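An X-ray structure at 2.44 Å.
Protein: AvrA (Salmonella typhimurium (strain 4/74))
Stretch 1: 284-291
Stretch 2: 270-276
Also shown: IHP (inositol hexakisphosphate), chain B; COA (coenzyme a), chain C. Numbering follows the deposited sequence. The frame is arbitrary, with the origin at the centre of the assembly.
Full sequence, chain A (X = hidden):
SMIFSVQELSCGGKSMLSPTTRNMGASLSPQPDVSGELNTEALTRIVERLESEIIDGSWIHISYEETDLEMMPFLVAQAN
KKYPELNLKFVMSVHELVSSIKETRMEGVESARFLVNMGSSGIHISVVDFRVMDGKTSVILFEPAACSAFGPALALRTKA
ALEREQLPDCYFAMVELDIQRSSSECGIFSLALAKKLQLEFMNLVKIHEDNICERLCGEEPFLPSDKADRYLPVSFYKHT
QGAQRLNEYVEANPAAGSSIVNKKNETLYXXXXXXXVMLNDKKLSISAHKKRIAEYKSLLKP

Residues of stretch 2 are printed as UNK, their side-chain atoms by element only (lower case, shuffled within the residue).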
# COMPACT_ATOMS: atom_id res chain seq x y z
N LEU A 284 4.93 1.67 20.31
CA LEU A 284 4.12 1.70 19.09
C LEU A 284 4.78 2.58 18.03
O LEU A 284 5.55 3.48 18.36
CB LEU A 284 2.72 2.22 19.40
CG LEU A 284 1.87 1.40 20.38
CD1 LEU A 284 0.56 2.12 20.65
CD2 LEU A 284 1.63 0.00 19.84
N SER A 285 4.46 2.31 16.77
CA SER A 285 4.98 3.10 15.66
C SER A 285 3.95 4.11 15.18
O SER A 285 2.81 3.74 14.89
CB SER A 285 5.40 2.19 14.50
OG SER A 285 5.77 2.96 13.37
N ILE A 286 4.36 5.37 15.10
CA ILE A 286 3.52 6.42 14.52
C ILE A 286 4.08 6.84 13.17
O ILE A 286 3.88 7.97 12.73
CB ILE A 286 3.44 7.65 15.45
CG1 ILE A 286 4.83 8.25 15.69
CG2 ILE A 286 2.79 7.27 16.77
CD1 ILE A 286 4.81 9.63 16.32
N SER A 287 4.77 5.92 12.50
CA SER A 287 5.42 6.22 11.23
C SER A 287 4.39 6.60 10.17
O SER A 287 4.51 7.63 9.51
CB SER A 287 6.26 5.04 10.76
OG SER A 287 7.12 5.42 9.69
N ALA A 288 3.38 5.75 10.01
CA ALA A 288 2.32 5.99 9.04
C ALA A 288 1.56 7.27 9.36
O ALA A 288 1.20 8.02 8.45
CB ALA A 288 1.37 4.81 9.00
N HIS A 289 1.33 7.53 10.64
CA HIS A 289 0.63 8.74 11.06
C HIS A 289 1.46 9.98 10.72
O HIS A 289 0.91 11.02 10.36
CB HIS A 289 0.32 8.70 12.56
CG HIS A 289 -0.78 7.75 12.91
ND1 HIS A 289 -0.60 6.39 12.98
CD2 HIS A 289 -2.08 7.98 13.21
CE1 HIS A 289 -1.75 5.81 13.32
NE2 HIS A 289 -2.66 6.75 13.46
N LYS A 290 2.78 9.86 10.85
CA LYS A 290 3.67 10.95 10.47
C LYS A 290 3.70 11.11 8.96
O LYS A 290 3.83 12.23 8.45
CB LYS A 290 5.08 10.71 11.01
CG LYS A 290 5.21 10.90 12.52
CD LYS A 290 6.55 10.42 13.06
CE LYS A 290 7.70 11.31 12.62
NZ LYS A 290 9.00 10.85 13.18
N LYS A 291 3.57 10.01 8.23
CA LYS A 291 3.58 10.06 6.77
C LYS A 291 2.35 10.80 6.25
O LYS A 291 2.43 11.53 5.26
CB LYS A 291 3.63 8.65 6.17
CG LYS A 291 3.81 8.64 4.65
CD LYS A 291 5.13 9.27 4.23
CE LYS A 291 5.32 9.28 2.72
NZ LYS A 291 5.43 7.91 2.15
N UNK A 270 16.90 1.25 12.60
CA UNK A 270 17.16 2.57 13.15
C UNK A 270 16.00 3.51 12.86
O UNK A 270 15.64 4.35 13.70
o UNK A 270 22.02 3.12 13.39
o UNK A 270 20.95 3.83 11.61
c UNK A 270 20.99 3.21 12.69
c UNK A 270 18.46 3.15 12.58
c UNK A 270 19.72 2.55 13.19
N UNK A 271 15.40 3.37 11.68
CA UNK A 271 14.26 4.20 11.31
C UNK A 271 13.02 3.82 12.12
O UNK A 271 12.25 4.70 12.52
n UNK A 271 10.81 7.06 8.85
c UNK A 271 10.21 6.09 8.17
n UNK A 271 8.92 6.18 7.91
c UNK A 271 12.55 4.55 9.49
c UNK A 271 12.32 4.82 8.01
c UNK A 271 13.96 4.08 9.82
n UNK A 271 10.90 5.02 7.77
N UNK A 272 12.81 2.53 12.32
CA UNK A 272 11.66 2.04 13.08
C UNK A 272 11.63 2.66 14.47
O UNK A 272 10.57 3.06 14.96
c UNK A 272 11.00 -0.40 15.43
c UNK A 272 8.39 -0.69 14.60
c UNK A 272 9.34 -0.19 13.73
c UNK A 272 8.75 -1.05 15.88
c UNK A 272 10.05 -0.91 16.30
c UNK A 272 11.69 0.52 13.19
c UNK A 272 10.65 -0.03 14.14
N UNK A 273 12.80 2.75 15.10
CA UNK A 273 12.91 3.32 16.43
C UNK A 273 12.73 4.84 16.42
O UNK A 273 12.16 5.41 17.35
c UNK A 273 14.26 2.96 17.06
c UNK A 273 14.35 1.50 17.46
o UNK A 273 15.47 1.03 17.73
o UNK A 273 13.30 0.82 17.52
N UNK A 274 13.22 5.49 15.37
CA UNK A 274 13.14 6.95 15.27
C UNK A 274 11.74 7.45 14.94
O UNK A 274 11.52 8.66 14.82
o UNK A 274 15.87 7.18 15.85
c UNK A 274 14.13 7.46 14.22
n UNK A 274 16.49 7.42 13.70
c UNK A 274 15.58 7.34 14.66
N UNK A 275 10.80 6.53 14.78
CA UNK A 275 9.41 6.88 14.51
C UNK A 275 8.46 6.09 15.41
O UNK A 275 7.39 5.66 14.98
c UNK A 275 9.89 7.50 12.10
o UNK A 275 9.42 8.53 11.62
c UNK A 275 9.07 6.63 13.04
n UNK A 275 11.12 7.08 11.83
N UNK A 276 8.87 5.91 16.66
CA UNK A 276 8.08 5.17 17.63
C UNK A 276 7.74 6.03 18.85
O UNK A 276 8.36 7.06 19.09
c UNK A 276 8.83 3.91 18.07
C1 IHP B . 11.33 9.29 -0.20
C2 IHP B . 10.01 8.81 0.38
C3 IHP B . 10.12 8.62 1.89
C4 IHP B . 10.62 9.88 2.56
C5 IHP B . 12.02 10.17 2.05
C6 IHP B . 12.00 10.44 0.55
O11 IHP B . 11.11 9.66 -1.55
P1 IHP B . 11.57 8.64 -2.69
O21 IHP B . 10.54 8.62 -3.80
O31 IHP B . 11.72 7.24 -2.14
O41 IHP B . 12.90 9.11 -3.25
O12 IHP B . 8.95 9.74 0.06
P2 IHP B . 7.74 9.27 -0.85
O22 IHP B . 8.25 8.65 -2.13
O32 IHP B . 6.90 8.25 -0.13
O42 IHP B . 6.89 10.47 -1.20
O13 IHP B . 8.85 8.23 2.42
P3 IHP B . 8.65 6.75 2.97
O23 IHP B . 7.28 6.25 2.60
O33 IHP B . 9.69 5.82 2.40
O43 IHP B . 8.77 6.76 4.48
O14 IHP B . 10.56 9.76 3.99
P4 IHP B . 11.53 8.81 4.87
O24 IHP B . 10.70 8.07 5.89
O34 IHP B . 12.26 7.80 4.01
O44 IHP B . 12.52 9.66 5.61
O15 IHP B . 12.62 11.27 2.74
P5 IHP B . 14.19 11.28 2.94
O25 IHP B . 14.84 10.29 2.01
O35 IHP B . 14.71 12.67 2.65
O45 IHP B . 14.54 10.92 4.36
O16 IHP B . 11.33 11.68 0.29
P6 IHP B . 12.03 12.73 -0.64
O26 IHP B . 11.30 14.04 -0.54
O36 IHP B . 13.46 12.92 -0.21
O46 IHP B . 12.00 12.27 -2.07
N1A COA C . -0.31 0.96 16.28
C2A COA C . 0.96 0.45 16.18
N3A COA C . 1.19 -0.88 16.41
C4A COA C . 0.15 -1.71 16.76
C5A COA C . -1.10 -1.21 16.86
C6A COA C . -1.32 0.14 16.62
N6A COA C . -2.28 1.19 16.55
N7A COA C . -1.93 -2.23 17.21
C8A COA C . -1.19 -3.36 17.32
N9A COA C . 0.10 -3.05 17.05
C1B COA C . 1.23 -3.91 17.04
C2B COA C . 2.00 -3.69 18.08
O2B COA C . 3.10 -2.81 17.72
C3B COA C . 2.56 -5.15 18.52
O3B COA C . 3.61 -5.57 17.65
P3B COA C . 5.09 -5.80 18.25
O7A COA C . 5.71 -4.47 18.61
O8A COA C . 5.00 -6.67 19.48
O9A COA C . 5.95 -6.49 17.22
C4B COA C . 1.49 -5.97 18.39
O4B COA C . 0.75 -5.42 17.18
C5B COA C . 0.62 -5.91 19.63
O5B COA C . -0.61 -6.59 19.39
P1A COA C . -0.90 -7.97 20.14
O1A COA C . 0.41 -8.68 20.47
O2A COA C . -1.67 -7.69 21.42
O3A COA C . -1.78 -8.90 19.20
O HOH W 1 6.71 8.47 8.21

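Position 270 carries three carbons in a row, the third bearing two oxygens, a carboxylate one methylene longer than the shortest acid. No atom of it reaches stretch 1. It is Glu270, on the exposed side of a helix.

Position 271 has three carbons, a nitrogen, then a carbon carrying two more nitrogens: a guanidinium. Its CA-to-CB bond points sideways, but the nearly extended chain (chi1 to chi3 all t) brings a terminal nitrogen of 271 to 2.6 Å from Ser287 OG. This is Arg271, and the nitrogen is NH2. The angle is poor, so closeness alone does not make this a hydrogen bond. Water 1 provides a better link, its oxygen accepting from Arg271 NH2 (3.2 Å) and donating to Ser287 O (2.7 Å). IHP O24 lies over one face of the guanidinium, 3.1 Å from Arg271 CZ.

At 272, one carbon leads to a ring of six carbons with no oxygen attached, which excludes tyrosine. A ring carbon of 272 lies 4.2 Å from Ser285 CB, an oblique packing contact. The residue is Phe272, and the ring carbon is CE1.

Position 273 shows two carbons, the second with two oxygens. It touches nothing on stretch 1. This short, exposed carboxylate is Asp273.

Position 274 has two carbons and two terminal heavy atoms, one oxygen and one nitrogen. CA-to-CB points sideways and the end of the side chain leads away; the nearest approach to stretch 1 is through the backbone, with 274 O 3.7 Å from Lys290 NZ. It is the amide Asn274.

Position 275 repeats that composition, but its CA-to-CB bond points toward stretch 1, and its side-chain oxygen lies 2.8 Å from the NZ of Lys290. This is Asn275. Its amide works at both ends: OD1 accepts from Lys290 NZ, while ND2 donates to Arg271 O (2.7 Å, 165°), tying the side chain back to the helix that precedes it.

Position 276 has a single side-chain carbon. The CA of 276 lies 4.2 Å from Ser285 CA in an antiparallel, non-hydrogen-bonded pair, with both side chains on the same face of the sheet. It is Ala276.

The contact buries 366 Å² and centres on Asn275, which has the largest covered area. Its backbone O accepts from Ile286 N (3.0 Å, 145°), joining the strand's exit to the segment after the helix, while its side chain engages Lys290 one helical turn further on. Ser285 OG accepts from Ser287 N (3.2 Å, 159°), steadying the turn between strand and helix. Beyond this interface, Lys291 NZ donates to IHP O23 (2.5 Å) and O32 (2.7 Å), so both stretches meet the inositol phosphate.

Stretch 2, residues 270-276: ERFDNNA
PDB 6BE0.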